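Local coordinates for putative uncharacterized protein (Chaetomium thermophilum, PDB 4XRI), which probably carries protein cargo into the nucleus as a flexible HEAT-repeat transport receptor of the importin-beta family, with small GTPase binding as a likely part of the cycle, at residues 610-615 against 631-636. The protein carries 2 engineered substitutions. Residues are numbered along the deposited sequence; the frame is centred on the assembly and turned at random.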
loop_
_atom_site.group_PDB
_atom_site.type_symbol
_atom_site.label_atom_id
_atom_site.label_comp_id
_atom_site.label_asym_id
_atom_site.label_seq_id
_atom_site.Cartn_x
_atom_site.Cartn_y
_atom_site.Cartn_z
ATOM N N GLN A 610 30.298 13.487 -14.157
ATOM C CA GLN A 610 31.344 13.875 -13.213
ATOM C C GLN A 610 30.775 14.122 -11.818
ATOM O O GLN A 610 31.298 13.609 -10.831
ATOM C CB GLN A 610 32.085 15.124 -13.703
ATOM C CG GLN A 610 33.169 15.626 -12.759
ATOM C CD GLN A 610 34.458 14.835 -12.864
ATOM O OE1 GLN A 610 34.578 13.924 -13.685
ATOM N NE2 GLN A 610 35.436 15.184 -12.034
ATOM N N VAL A 611 29.696 14.893 -11.739
ATOM C CA VAL A 611 29.115 15.232 -10.444
ATOM C C VAL A 611 28.339 14.050 -9.864
ATOM O O VAL A 611 28.343 13.833 -8.654
ATOM C CB VAL A 611 28.190 16.478 -10.531
ATOM C CG1 VAL A 611 26.986 16.221 -11.422
ATOM C CG2 VAL A 611 27.741 16.910 -9.144
ATOM N N LEU A 612 27.702 13.267 -10.731
ATOM C CA LEU A 612 26.894 12.141 -10.275
ATOM C C LEU A 612 27.760 11.038 -9.683
ATOM O O LEU A 612 27.391 10.421 -8.684
ATOM C CB LEU A 612 26.041 11.581 -11.416
ATOM C CG LEU A 612 24.817 12.407 -11.820
ATOM C CD1 LEU A 612 23.971 11.645 -12.832
ATOM C CD2 LEU A 612 23.989 12.788 -10.597
ATOM N N LEU A 613 28.910 10.787 -10.300
ATOM C CA LEU A 613 29.825 9.772 -9.794
ATOM C C LEU A 613 30.514 10.246 -8.519
ATOM O O LEU A 613 30.779 9.454 -7.615
ATOM C CB LEU A 613 30.866 9.400 -10.852
ATOM C CG LEU A 613 30.334 8.598 -12.041
ATOM C CD1 LEU A 613 31.476 8.112 -12.924
ATOM C CD2 LEU A 613 29.486 7.433 -11.566
ATOM N N GLN A 614 30.804 11.542 -8.454
ATOM C CA GLN A 614 31.393 12.137 -7.259
ATOM C C GLN A 614 30.442 12.040 -6.071
ATOM O O GLN A 614 30.874 11.857 -4.932
ATOM C CB GLN A 614 31.767 13.599 -7.513
ATOM C CG GLN A 614 33.102 13.780 -8.214
ATOM C CD GLN A 614 33.414 15.230 -8.521
ATOM O OE1 GLN A 614 32.515 16.033 -8.766
ATOM N NE2 GLN A 614 34.695 15.575 -8.501
ATOM N N ILE A 615 29.148 12.165 -6.343
ATOM C CA ILE A 615 28.136 12.042 -5.303
ATOM C C ILE A 615 28.046 10.594 -4.823
ATOM O O ILE A 615 27.916 10.339 -3.626
ATOM C CB ILE A 615 26.761 12.526 -5.801
ATOM C CG1 ILE A 615 26.771 14.046 -5.971
ATOM C CG2 ILE A 615 25.661 12.130 -4.833
ATOM C CD1 ILE A 615 25.496 14.604 -6.553
ATOM N N ALA A 631 19.003 6.615 -11.274
ATOM C CA ALA A 631 17.856 6.943 -12.113
ATOM C C ALA A 631 18.221 8.015 -13.132
ATOM O O ALA A 631 17.801 7.957 -14.291
ATOM C CB ALA A 631 16.686 7.401 -11.258
ATOM N N ALA A 632 19.016 8.984 -12.689
ATOM C CA ALA A 632 19.487 10.059 -13.555
ATOM C C ALA A 632 20.479 9.534 -14.592
ATOM O O ALA A 632 20.451 9.943 -15.753
ATOM C CB ALA A 632 20.117 11.165 -12.731
ATOM N N ILE A 633 21.347 8.621 -14.167
ATOM C CA ILE A 633 22.327 8.019 -15.065
ATOM C C ILE A 633 21.633 7.162 -16.122
ATOM O O ILE A 633 22.001 7.186 -17.300
ATOM C CB ILE A 633 23.347 7.164 -14.290
ATOM C CG1 ILE A 633 24.222 8.055 -13.407
ATOM C CG2 ILE A 633 24.221 6.366 -15.248
ATOM C CD1 ILE A 633 25.161 7.289 -12.506
ATOM N N SER A 634 20.622 6.414 -15.691
ATOM C CA SER A 634 19.810 5.613 -16.600
ATOM C C SER A 634 19.190 6.486 -17.682
ATOM O O SER A 634 19.158 6.114 -18.857
ATOM C CB SER A 634 18.711 4.872 -15.835
ATOM O OG SER A 634 17.773 4.292 -16.724
ATOM N N ALA A 635 18.703 7.652 -17.270
ATOM C CA ALA A 635 18.129 8.626 -18.192
ATOM C C ALA A 635 19.166 9.081 -19.211
ATOM O O ALA A 635 18.888 9.151 -20.409
ATOM C CB ALA A 635 17.582 9.816 -17.431
ATOM N N LEU A 636 20.370 9.369 -18.730
ATOM C CA LEU A 636 21.444 9.842 -19.593
ATOM C C LEU A 636 21.871 8.771 -20.593
ATOM O O LEU A 636 22.182 9.075 -21.745
ATOM C CB LEU A 636 22.647 10.289 -18.761
ATOM C CG LEU A 636 23.734 10.982 -19.583
ATOM C CD1 LEU A 636 23.207 12.298 -20.138
ATOM C CD2 LEU A 636 24.997 11.202 -18.766
#
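Leu612 and Ile633 carry this contact, and it is apolar throughout. One methyl of the leucine does most of the work: CD1 of Leu612 lies 3.6 Å from CG1 of Ile633 and 3.9 Å from CB of Ala632, one residue earlier in helix 625-640. That methyl therefore rests against two successive side chains of the second helix, and the small alanine probably leaves room for it. The leucine and isoleucine run past each other in opposite directions, the leucine methyl against the flank of the isoleucine at CG1. In Ile633, CG1 is anti to the carbonyl carbon (chi1 -67°), which sets this branch against the leucine. A looser touch extends the patch to the next residue, with CD2 of Leu613 4.4 Å from CD1 of Ile633.

The backbones stay well apart. CA of Leu612 and CA of Ile633 are 7.8 Å from each other, the local axes pass at 10.9 Å, and the N-to-C directions differ by 151°, a nearly antiparallel packing of neighbouring helices in a HEAT-repeat solenoid.

Helices 605-616 and 625-640 follow one another in the chain. Helix 573-597 adds to the same core, where Cys587 touches Leu612, and Val594 reaches Ala635. Later in the chain, Phe651 of helix 648-660 meets both Leu613 and Ile633, while helix 546-567 packs on Val611 and Ile615.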